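Local coordinates for protein hydrazine synthase alpha subunit (Candidatus Kuenenia stuttgartiensis, PDB 5C2V) that condenses hydroxylamine, made at the active site of the gamma subunit, with ammonia to yield hydrazine, as part of the hydrazine synthase complex of anammox bacteria, at residues 526-530 with 540-544; 246-250 with 499-503; 462-466 with 759-763. All coordinates share one frame; numbering follows the deposited sequence.

Contact 1 (526-530 with 540-544); sequences PYYMQ and QTALT. With HEC (heme c), chain B.
Met-529 and Ala-542 meet twice, once through the backbone and once through side chains. Ala-542 N gives a hydrogen bond of 3.1 Å to Met-529 O, with an N-H...O angle of 171°, while Ala-542 CB packs 4.1 Å from Met-529 CG. Both side chains continue onto the heme c: Ala-542 CB lies 3.5 Å from HEC C1D, and the Met-529 chain, bent at chi2 (-135°) and chi3 (64°), lays SD 3.5 Å from HEC CHC. The strands 527-532 and 538-541 form a beta hairpin in the middle domain, with Gln-530 and Thr-541 as an antiparallel non-hydrogen-bonded pair. The side chains of this pair run alongside each other, pointing the same way, with Gln-530 CG 3.7 Å from Thr-541 CG2. The Tyr-528 ring brings CD1 to 3.3 Å from Ala-542 O and CE1 to 3.7 Å from Thr-541 CG2. Past the end of the second strand, Thr-544 sets CG2 and OG1 against the pyrrole carbons and propionate stem of the heme. Outside the hairpin, Arg-503 meets the Tyr-528 hydroxyl, Arg-463 and Asp-762 O take the two ends of the Gln-530 amide, Ser-711 bonds Thr-541 OG1, and Gln-245 bonds Thr-544 OG1.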
loop_
_atom_site.group_PDB
_atom_site.type_symbol
_atom_site.label_atom_id
_atom_site.label_comp_id
_atom_site.label_asym_id
_atom_site.label_seq_id
_atom_site.Cartn_x
_atom_site.Cartn_y
_atom_site.Cartn_z
ATOM N N PRO D 526 -22.630 8.073 -17.145
ATOM C CA PRO D 526 -21.702 7.957 -16.013
ATOM C C PRO D 526 -21.296 9.319 -15.453
ATOM O O PRO D 526 -21.024 10.241 -16.223
ATOM C CB PRO D 526 -20.499 7.233 -16.624
ATOM C CG PRO D 526 -20.541 7.602 -18.069
ATOM C CD PRO D 526 -21.999 7.689 -18.420
ATOM N N TYR D 527 -21.251 9.441 -14.129
ATOM C CA TYR D 527 -20.914 10.711 -13.495
ATOM C C TYR D 527 -20.389 10.534 -12.072
ATOM O O TYR D 527 -20.550 9.474 -11.469
ATOM C CB TYR D 527 -22.133 11.640 -13.478
ATOM C CG TYR D 527 -23.140 11.326 -12.391
ATOM C CD1 TYR D 527 -24.096 10.337 -12.571
ATOM C CD2 TYR D 527 -23.137 12.024 -11.189
ATOM C CE1 TYR D 527 -25.017 10.042 -11.581
ATOM C CE2 TYR D 527 -24.053 11.738 -10.193
ATOM C CZ TYR D 527 -24.992 10.747 -10.396
ATOM O OH TYR D 527 -25.908 10.459 -9.410
ATOM N N TYR D 528 -19.753 11.579 -11.549
ATOM C CA TYR D 528 -19.379 11.623 -10.138
ATOM C C TYR D 528 -19.385 13.064 -9.626
ATOM O O TYR D 528 -19.664 13.996 -10.382
ATOM C CB TYR D 528 -18.013 10.968 -9.909
ATOM C CG TYR D 528 -16.854 11.651 -10.598
ATOM C CD1 TYR D 528 -16.083 12.593 -9.931
ATOM C CD2 TYR D 528 -16.520 11.340 -11.910
ATOM C CE1 TYR D 528 -15.018 13.216 -10.553
ATOM C CE2 TYR D 528 -15.456 11.957 -12.540
ATOM C CZ TYR D 528 -14.709 12.894 -11.857
ATOM O OH TYR D 528 -13.649 13.511 -12.481
ATOM N N MET D 529 -19.073 13.244 -8.346
ATOM C CA MET D 529 -19.246 14.540 -7.696
ATOM C C MET D 529 -18.016 15.004 -6.917
ATOM O O MET D 529 -17.167 14.198 -6.534
ATOM C CB MET D 529 -20.450 14.488 -6.755
ATOM C CG MET D 529 -20.352 13.399 -5.696
ATOM S SD MET D 529 -21.883 12.470 -5.514
ATOM C CE MET D 529 -21.994 11.702 -7.128
ATOM N N GLN D 530 -17.934 16.311 -6.689
ATOM C CA GLN D 530 -16.869 16.906 -5.887
ATOM C C GLN D 530 -17.419 17.979 -4.953
ATOM O O GLN D 530 -18.057 18.927 -5.405
ATOM C CB GLN D 530 -15.790 17.519 -6.782
ATOM C CG GLN D 530 -14.952 16.519 -7.553
ATOM C CD GLN D 530 -13.911 17.198 -8.422
ATOM O OE1 GLN D 530 -14.118 18.312 -8.901
ATOM N NE2 GLN D 530 -12.780 16.531 -8.623
ATOM N N GLN D 540 -12.777 17.135 -1.589
ATOM C CA GLN D 540 -12.797 15.683 -1.694
ATOM C C GLN D 540 -13.506 15.258 -2.976
ATOM O O GLN D 540 -14.536 15.825 -3.346
ATOM C CB GLN D 540 -13.483 15.070 -0.470
ATOM C CG GLN D 540 -13.362 13.558 -0.357
ATOM C CD GLN D 540 -13.890 13.037 0.968
ATOM O OE1 GLN D 540 -14.353 13.807 1.809
ATOM N NE2 GLN D 540 -13.819 11.724 1.160
ATOM N N THR D 541 -12.950 14.260 -3.650
ATOM C CA THR D 541 -13.517 13.777 -4.901
ATOM C C THR D 541 -14.027 12.354 -4.732
ATOM O O THR D 541 -13.357 11.512 -4.135
ATOM C CB THR D 541 -12.478 13.821 -6.044
ATOM O OG1 THR D 541 -11.987 15.159 -6.195
ATOM C CG2 THR D 541 -13.099 13.365 -7.358
ATOM N N ALA D 542 -15.215 12.082 -5.260
ATOM C CA ALA D 542 -15.740 10.729 -5.230
ATOM C C ALA D 542 -15.292 10.033 -6.499
ATOM O O ALA D 542 -15.766 10.350 -7.590
ATOM C CB ALA D 542 -17.254 10.734 -5.120
ATOM N N LEU D 543 -14.385 9.074 -6.356
ATOM C CA LEU D 543 -13.815 8.426 -7.523
ATOM C C LEU D 543 -14.486 7.083 -7.728
ATOM O O LEU D 543 -14.214 6.111 -7.020
ATOM C CB LEU D 543 -12.302 8.267 -7.368
ATOM C CG LEU D 543 -11.507 9.575 -7.383
ATOM C CD1 LEU D 543 -10.044 9.323 -7.057
ATOM C CD2 LEU D 543 -11.644 10.279 -8.727
ATOM N N THR D 544 -15.345 7.055 -8.738
ATOM C CA THR D 544 -16.233 5.941 -9.029
ATOM C C THR D 544 -17.123 6.390 -10.171
ATOM O O THR D 544 -17.045 7.542 -10.603
ATOM C CB THR D 544 -17.094 5.533 -7.819
ATOM O OG1 THR D 544 -17.737 4.281 -8.084
ATOM C CG2 THR D 544 -18.144 6.596 -7.529
HETATM FE FE HEC B . -19.747 8.105 -2.815
HETATM C CHA HEC B . -17.271 5.777 -3.429
HETATM C CHB HEC B . -22.065 5.965 -4.156
HETATM C CHC HEC B . -22.164 10.559 -2.583
HETATM C CHD HEC B . -17.405 10.337 -1.679
HETATM N NA HEC B . -19.680 6.225 -3.633
HETATM C C1A HEC B . -18.553 5.444 -3.799
HETATM C C2A HEC B . -18.952 4.206 -4.430
HETATM C C3A HEC B . -20.272 4.253 -4.635
HETATM C C4A HEC B . -20.759 5.525 -4.137
HETATM C CMA HEC B . -21.134 3.150 -5.285
HETATM C CAA HEC B . -18.002 3.046 -4.802
HETATM C CBA HEC B . -18.064 1.957 -3.735
HETATM C CGA HEC B . -17.475 2.444 -2.436
HETATM O O1A HEC B . -18.130 2.272 -1.376
HETATM O O2A HEC B . -16.352 3.007 -2.454
HETATM N NB HEC B . -21.734 8.287 -3.410
HETATM C C1B HEC B . -22.516 7.179 -3.683
HETATM C C2B HEC B . -23.890 7.519 -3.375
HETATM C C3B HEC B . -23.926 8.782 -2.949
HETATM C C4B HEC B . -22.568 9.295 -2.958
HETATM C CMB HEC B . -25.109 6.583 -3.528
HETATM C CAB HEC B . -25.200 9.541 -2.511
HETATM C CBB HEC B . -25.488 10.694 -3.498
HETATM N NC HEC B . -19.792 10.071 -2.186
HETATM C C1C HEC B . -20.873 10.928 -2.274
HETATM C C2C HEC B . -20.430 12.250 -1.879
HETATM C C3C HEC B . -19.103 12.209 -1.738
HETATM C C4C HEC B . -18.682 10.825 -1.858
HETATM C CMC HEC B . -21.279 13.538 -1.965
HETATM C CAC HEC B . -18.202 13.410 -1.377
HETATM C CBC HEC B . -17.260 13.720 -2.561
HETATM N ND HEC B . -17.662 8.067 -2.599
HETATM C C1D HEC B . -16.915 9.117 -2.075
HETATM C C2D HEC B . -15.526 8.727 -2.011
HETATM C C3D HEC B . -15.487 7.294 -2.555
HETATM C C4D HEC B . -16.853 6.976 -2.897
HETATM C CMD HEC B . -14.345 9.577 -1.493
HETATM C CAD HEC B . -14.256 6.379 -2.721
HETATM C CBD HEC B . -13.337 6.983 -3.776
HETATM C CGD HEC B . -12.113 6.124 -3.930
HETATM O O1D HEC B . -11.161 6.576 -4.612
HETATM O O2D HEC B . -12.087 4.998 -3.368
#

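Contact 2 (246-250 with 499-503); sequences ANGSR and AFQQR. With HEC (heme c), chain B.
Phe-500 lays one face of its ring over the backbone of the turn at Gly-248. From CB the side chain leaves with CG anti to the carbonyl carbon (chi1 -66°), which turns the ring toward the turn. CD2 and CE2 lie beneath Gly-248 CA, a CH-pi contact with CA 3.6 Å from the ring centroid and 16° off the normal. CE1 and CZ, farther out, have Ser-249 N over the same face, and CZ also lies 3.6 Å from Ser-249 OG. Asn-247 to Arg-250 form a type II' beta turn, in which Gly-248 has positive phi and no side chain to intrude on the ring. Ala-499 adds its CB, 3.6 Å from Gly-248 O.

The Arg-503 guanidinium stands at the edge of the Phe-500 ring, with Phe-500 CD2 over one of its faces, and grips Asn-247 end-on. NH1 and NH2 both donate to OD1, each at 2.9 Å; the NH1 bond uses a lone pair in the carbonyl plane, whereas NH2 approaches nearly along the C=O axis. The amide and guanidinium planes are 30° apart. Arg-503 NE bonds back to Gln-501 O, so partners on three nitrogens, Tyr-528 among them, fix the rotation of the group. At the far end of the turn, Arg-250 points NH1 at heme propionate oxygen O2D. The two converging N-H groups of Arg-503 would be expected to polarise the Asn-247 carbonyl, and the paired grip restrains its amide against the middle-domain arginine.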
loop_
_atom_site.group_PDB
_atom_site.type_symbol
_atom_site.label_atom_id
_atom_site.label_comp_id
_atom_site.label_asym_id
_atom_site.label_seq_id
_atom_site.Cartn_x
_atom_site.Cartn_y
_atom_site.Cartn_z
ATOM N N ALA D 246 -11.801 1.836 -12.014
ATOM C CA ALA D 246 -10.514 2.356 -12.458
ATOM C C ALA D 246 -10.398 3.881 -12.468
ATOM O O ALA D 246 -9.353 4.400 -12.858
ATOM C CB ALA D 246 -10.195 1.808 -13.843
ATOM N N ASN D 247 -11.452 4.594 -12.067
ATOM C CA ASN D 247 -11.575 6.016 -12.410
ATOM C C ASN D 247 -10.363 6.844 -12.000
ATOM O O ASN D 247 -10.013 6.916 -10.827
ATOM C CB ASN D 247 -12.836 6.610 -11.768
ATOM C CG ASN D 247 -13.067 8.067 -12.155
ATOM O OD1 ASN D 247 -12.478 8.572 -13.113
ATOM N ND2 ASN D 247 -13.929 8.747 -11.408
ATOM N N GLY D 248 -9.756 7.497 -12.985
ATOM C CA GLY D 248 -8.553 8.279 -12.777
ATOM C C GLY D 248 -7.410 7.557 -12.084
ATOM O O GLY D 248 -7.066 6.423 -12.421
ATOM N N SER D 249 -6.835 8.232 -11.095
ATOM C CA SER D 249 -5.659 7.762 -10.369
ATOM C C SER D 249 -6.047 6.918 -9.158
ATOM O O SER D 249 -5.207 6.602 -8.315
ATOM C CB SER D 249 -4.793 8.948 -9.934
ATOM O OG SER D 249 -5.496 9.794 -9.043
ATOM N N ARG D 250 -7.333 6.589 -9.071
ATOM C CA ARG D 250 -7.902 5.854 -7.943
ATOM C C ARG D 250 -7.136 4.590 -7.563
ATOM O O ARG D 250 -6.673 3.845 -8.428
ATOM C CB ARG D 250 -9.348 5.468 -8.259
ATOM C CG ARG D 250 -10.148 5.020 -7.059
ATOM C CD ARG D 250 -11.452 4.361 -7.471
ATOM N NE ARG D 250 -11.413 2.916 -7.265
ATOM C CZ ARG D 250 -11.588 2.328 -6.085
ATOM N NH1 ARG D 250 -11.815 3.064 -5.005
ATOM N NH2 ARG D 250 -11.536 1.008 -5.983
ATOM N N ALA D 499 -3.751 9.786 -15.553
ATOM C CA ALA D 499 -4.519 8.553 -15.684
ATOM C C ALA D 499 -5.998 8.855 -15.904
ATOM O O ALA D 499 -6.792 7.957 -16.183
ATOM C CB ALA D 499 -4.331 7.680 -14.455
ATOM N N PHE D 500 -6.358 10.128 -15.774
ATOM C CA PHE D 500 -7.735 10.563 -15.973
ATOM C C PHE D 500 -8.056 10.688 -17.456
ATOM O O PHE D 500 -7.398 11.436 -18.180
ATOM C CB PHE D 500 -7.984 11.903 -15.274
ATOM C CG PHE D 500 -7.901 11.835 -13.775
ATOM C CD1 PHE D 500 -6.676 11.888 -13.131
ATOM C CD2 PHE D 500 -9.051 11.730 -13.009
ATOM C CE1 PHE D 500 -6.597 11.828 -11.752
ATOM C CE2 PHE D 500 -8.979 11.670 -11.629
ATOM C CZ PHE D 500 -7.750 11.719 -11.001
ATOM N N GLN D 501 -9.068 9.955 -17.907
ATOM C CA GLN D 501 -9.511 10.054 -19.291
ATOM C C GLN D 501 -10.426 11.261 -19.479
ATOM O O GLN D 501 -10.699 11.999 -18.532
ATOM C CB GLN D 501 -10.218 8.771 -19.728
ATOM C CG GLN D 501 -9.275 7.603 -19.963
ATOM C CD GLN D 501 -9.999 6.343 -20.392
ATOM O OE1 GLN D 501 -11.179 6.159 -20.091
ATOM N NE2 GLN D 501 -9.296 5.470 -21.104
ATOM N N GLN D 502 -10.894 11.454 -20.708
ATOM C CA GLN D 502 -11.680 12.631 -21.063
ATOM C C GLN D 502 -12.997 12.706 -20.300
ATOM O O GLN D 502 -13.692 11.704 -20.125
ATOM C CB GLN D 502 -11.947 12.647 -22.568
ATOM C CG GLN D 502 -10.684 12.600 -23.406
ATOM C CD GLN D 502 -10.961 12.314 -24.866
ATOM O OE1 GLN D 502 -11.489 11.258 -25.213
ATOM N NE2 GLN D 502 -10.605 13.256 -25.732
ATOM N N ARG D 503 -13.324 13.908 -19.840
ATOM C CA ARG D 503 -14.536 14.150 -19.070
ATOM C C ARG D 503 -14.939 15.616 -19.165
ATOM O O ARG D 503 -14.167 16.452 -19.636
ATOM C CB ARG D 503 -14.347 13.733 -17.613
ATOM C CG ARG D 503 -13.107 14.295 -16.947
ATOM C CD ARG D 503 -12.752 13.468 -15.727
ATOM N NE ARG D 503 -12.370 12.109 -16.097
ATOM C CZ ARG D 503 -12.242 11.106 -15.235
ATOM N NH1 ARG D 503 -12.478 11.305 -13.945
ATOM N NH2 ARG D 503 -11.888 9.902 -15.662
HETATM FE FE HEC B . -19.747 8.105 -2.815
HETATM C CHA HEC B . -17.271 5.777 -3.429
HETATM C CHB HEC B . -22.065 5.965 -4.156
HETATM C CHC HEC B . -22.164 10.559 -2.583
HETATM C CHD HEC B . -17.405 10.337 -1.679
HETATM N NA HEC B . -19.680 6.225 -3.633
HETATM C C1A HEC B . -18.553 5.444 -3.799
HETATM C C2A HEC B . -18.952 4.206 -4.430
HETATM C C3A HEC B . -20.272 4.253 -4.635
HETATM C C4A HEC B . -20.759 5.525 -4.137
HETATM C CMA HEC B . -21.134 3.150 -5.285
HETATM C CAA HEC B . -18.002 3.046 -4.802
HETATM C CBA HEC B . -18.064 1.957 -3.735
HETATM C CGA HEC B . -17.475 2.444 -2.436
HETATM O O1A HEC B . -18.130 2.272 -1.376
HETATM O O2A HEC B . -16.352 3.007 -2.454
HETATM N NB HEC B . -21.734 8.287 -3.410
HETATM C C1B HEC B . -22.516 7.179 -3.683
HETATM C C2B HEC B . -23.890 7.519 -3.375
HETATM C C3B HEC B . -23.926 8.782 -2.949
HETATM C C4B HEC B . -22.568 9.295 -2.958
HETATM C CMB HEC B . -25.109 6.583 -3.528
HETATM C CAB HEC B . -25.200 9.541 -2.511
HETATM C CBB HEC B . -25.488 10.694 -3.498
HETATM N NC HEC B . -19.792 10.071 -2.186
HETATM C C1C HEC B . -20.873 10.928 -2.274
HETATM C C2C HEC B . -20.430 12.250 -1.879
HETATM C C3C HEC B . -19.103 12.209 -1.738
HETATM C C4C HEC B . -18.682 10.825 -1.858
HETATM C CMC HEC B . -21.279 13.538 -1.965
HETATM C CAC HEC B . -18.202 13.410 -1.377
HETATM C CBC HEC B . -17.260 13.720 -2.561
HETATM N ND HEC B . -17.662 8.067 -2.599
HETATM C C1D HEC B . -16.915 9.117 -2.075
HETATM C C2D HEC B . -15.526 8.727 -2.011
HETATM C C3D HEC B . -15.487 7.294 -2.555
HETATM C C4D HEC B . -16.853 6.976 -2.897
HETATM C CMD HEC B . -14.345 9.577 -1.493
HETATM C CAD HEC B . -14.256 6.379 -2.721
HETATM C CBD HEC B . -13.337 6.983 -3.776
HETATM C CGD HEC B . -12.113 6.124 -3.930
HETATM O O1D HEC B . -11.161 6.576 -4.612
HETATM O O2D HEC B . -12.087 4.998 -3.368
#

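Contact 3 (462-466 with 759-763); sequences VRIIQ and EWIDL
Asp-762 OD2 is gripped by two donors, Arg-463 NH1 across the contact and the backbone N of Ser-538. The Arg-463 NH1 to Asp-762 OD2 distance is 2.7 Å, a salt bridge whose hydrogen bond is weak in geometry, with an N-H...O angle of only 128°. The guanidinium and carboxylate planes stand 72° apart, and only OD2 comes within bonding distance of the guanidinium. The other oxygen, OD1, accepts from the backbone N of Ala-713. Arg-463 reaches the acid by running extended from the strand, CG anti to the backbone N, and then bending at chi3 (-64°). All three of its nitrogens have further partners: NE has Tyr-508 OH, NH2 has Gly-536 O, and NH1 has Gln-530. Together these partners fix how the buried guanidinium is turned.

Here the strand 461-467 of the middle-domain antiparallel sheet docks on the C-terminal part of helix 751-762, in the C-terminal cytochrome c domain, and on Leu-763. Next to the charged pair, Ile-465 and Leu-763 supply the apolar part of the interface. Ile-465 CD1 lies 3.8 Å from Leu-763 CD2, and the same methyl of the leucine also touches CG1 and CG2 of the isoleucine, the two side chains crossing at a slant. One turn earlier on the helix, Glu-759 sets its CG 4.0 Å from Arg-463 NH2, while its OE2 takes Tyr-508 OH and a salt bridge from Arg-642. Tyr-508 thereby joins Arg-463 to Glu-759, whose charged atoms do not themselves touch.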
loop_
_atom_site.group_PDB
_atom_site.type_symbol
_atom_site.label_atom_id
_atom_site.label_comp_id
_atom_site.label_asym_id
_atom_site.label_seq_id
_atom_site.Cartn_x
_atom_site.Cartn_y
_atom_site.Cartn_z
ATOM N N VAL D 462 -21.180 21.899 -5.041
ATOM C CA VAL D 462 -20.647 20.648 -5.556
ATOM C C VAL D 462 -20.508 20.715 -7.071
ATOM O O VAL D 462 -21.362 21.282 -7.767
ATOM C CB VAL D 462 -21.532 19.433 -5.182
ATOM C CG1 VAL D 462 -21.460 19.150 -3.690
ATOM C CG2 VAL D 462 -22.972 19.648 -5.628
ATOM N N ARG D 463 -19.415 20.145 -7.571
ATOM C CA ARG D 463 -19.189 20.024 -9.003
ATOM C C ARG D 463 -19.567 18.627 -9.478
ATOM O O ARG D 463 -19.146 17.627 -8.897
ATOM C CB ARG D 463 -17.730 20.324 -9.359
ATOM C CG ARG D 463 -17.418 20.142 -10.839
ATOM C CD ARG D 463 -15.947 20.369 -11.154
ATOM N NE ARG D 463 -15.526 21.744 -10.900
ATOM C CZ ARG D 463 -14.735 22.109 -9.897
ATOM N NH1 ARG D 463 -14.270 21.198 -9.052
ATOM N NH2 ARG D 463 -14.403 23.385 -9.741
ATOM N N ILE D 464 -20.365 18.571 -10.536
ATOM C CA ILE D 464 -20.810 17.310 -11.109
ATOM C C ILE D 464 -20.197 17.121 -12.490
ATOM O O ILE D 464 -20.371 17.961 -13.387
ATOM C CB ILE D 464 -22.342 17.235 -11.209
ATOM C CG1 ILE D 464 -22.985 17.740 -9.916
ATOM C CG2 ILE D 464 -22.781 15.812 -11.513
ATOM C CD1 ILE D 464 -24.496 17.753 -9.952
ATOM N N ILE D 465 -19.494 16.001 -12.637
ATOM C CA ILE D 465 -18.658 15.709 -13.795
ATOM C C ILE D 465 -19.133 14.456 -14.530
ATOM O O ILE D 465 -19.425 13.443 -13.899
ATOM C CB ILE D 465 -17.186 15.508 -13.364
ATOM C CG1 ILE D 465 -16.626 16.792 -12.748
ATOM C CG2 ILE D 465 -16.327 15.045 -14.531
ATOM C CD1 ILE D 465 -15.246 16.628 -12.150
ATOM N N GLN D 466 -19.206 14.523 -15.857
ATOM C CA GLN D 466 -19.576 13.358 -16.658
ATOM C C GLN D 466 -18.381 12.775 -17.404
ATOM O O GLN D 466 -17.715 13.471 -18.170
ATOM C CB GLN D 466 -20.676 13.711 -17.659
ATOM C CG GLN D 466 -21.085 12.549 -18.552
ATOM C CD GLN D 466 -22.119 12.942 -19.587
ATOM O OE1 GLN D 466 -22.716 14.015 -19.509
ATOM N NE2 GLN D 466 -22.335 12.071 -20.567
ATOM N N GLU D 759 -10.547 24.642 -12.599
ATOM C CA GLU D 759 -11.448 23.654 -13.181
ATOM C C GLU D 759 -10.683 22.607 -13.978
ATOM O O GLU D 759 -10.965 21.412 -13.877
ATOM C CB GLU D 759 -12.484 24.329 -14.081
ATOM C CG GLU D 759 -13.627 24.986 -13.333
ATOM C CD GLU D 759 -14.680 25.552 -14.266
ATOM O OE1 GLU D 759 -14.309 26.058 -15.347
ATOM O OE2 GLU D 759 -15.878 25.484 -13.921
ATOM N N TRP D 760 -9.718 23.065 -14.770
ATOM C CA TRP D 760 -8.895 22.168 -15.572
ATOM C C TRP D 760 -8.185 21.138 -14.702
ATOM O O TRP D 760 -8.191 19.947 -15.011
ATOM C CB TRP D 760 -7.869 22.960 -16.386
ATOM C CG TRP D 760 -6.827 22.096 -17.030
ATOM C CD1 TRP D 760 -7.026 21.142 -17.986
ATOM C CD2 TRP D 760 -5.419 22.112 -16.766
ATOM N NE1 TRP D 760 -5.830 20.561 -18.331
ATOM C CE2 TRP D 760 -4.828 21.139 -17.597
ATOM C CE3 TRP D 760 -4.601 22.852 -15.908
ATOM C CZ2 TRP D 760 -3.457 20.887 -17.594
ATOM C CZ3 TRP D 760 -3.241 22.603 -15.908
ATOM C CH2 TRP D 760 -2.682 21.629 -16.744
ATOM N N ILE D 761 -7.584 21.598 -13.609
ATOM C CA ILE D 761 -6.872 20.698 -12.708
ATOM C C ILE D 761 -7.824 19.745 -11.985
ATOM O O ILE D 761 -7.550 18.548 -11.876
ATOM C CB ILE D 761 -6.048 21.483 -11.672
ATOM C CG1 ILE D 761 -5.003 22.348 -12.376
ATOM C CG2 ILE D 761 -5.374 20.537 -10.696
ATOM C CD1 ILE D 761 -4.063 23.060 -11.433
ATOM N N ASP D 762 -8.946 20.273 -11.505
ATOM C CA ASP D 762 -9.937 19.458 -10.804
ATOM C C ASP D 762 -10.548 18.390 -11.709
ATOM O O ASP D 762 -10.977 17.337 -11.236
ATOM C CB ASP D 762 -11.042 20.343 -10.225
ATOM C CG ASP D 762 -10.799 20.704 -8.773
ATOM O OD1 ASP D 762 -9.682 20.453 -8.274
ATOM O OD2 ASP D 762 -11.725 21.243 -8.132
ATOM N N LEU D 763 -10.584 18.667 -13.010
ATOM C CA LEU D 763 -11.111 17.720 -13.989
ATOM C C LEU D 763 -10.139 16.578 -14.277
ATOM O O LEU D 763 -10.478 15.633 -14.989
ATOM C CB LEU D 763 -11.458 18.436 -15.296
ATOM C CG LEU D 763 -12.794 19.177 -15.367
ATOM C CD1 LEU D 763 -12.865 20.004 -16.637
ATOM C CD2 LEU D 763 -13.954 18.196 -15.303
#

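In the fold
The three contacts gather around the middle-domain sheet between the N-terminal propeller and the C-terminal cytochrome c domain. Contact 1 is the hairpin that lines the heme; its strand 527-532 neighbours strand 461-467 of contact 3, with Gln-530 O 2.8 Å from Arg-463 N, and their centres are about 9 Å apart. Contact 2 is centred about 11 Å from contact 1, and Arg-503, which holds Asn-247 there, also reaches Tyr-528 of contact 1 (NH1 to OH 2.9 Å). Contacts 1 and 2 both touch the pentacoordinated heme c, whereas the side chain of Arg-463 in contact 3 stays about 9 Å from it. Arg-503 CB also packs 3.9 Å from Ile-465 CG2, joining contacts 2 and 3.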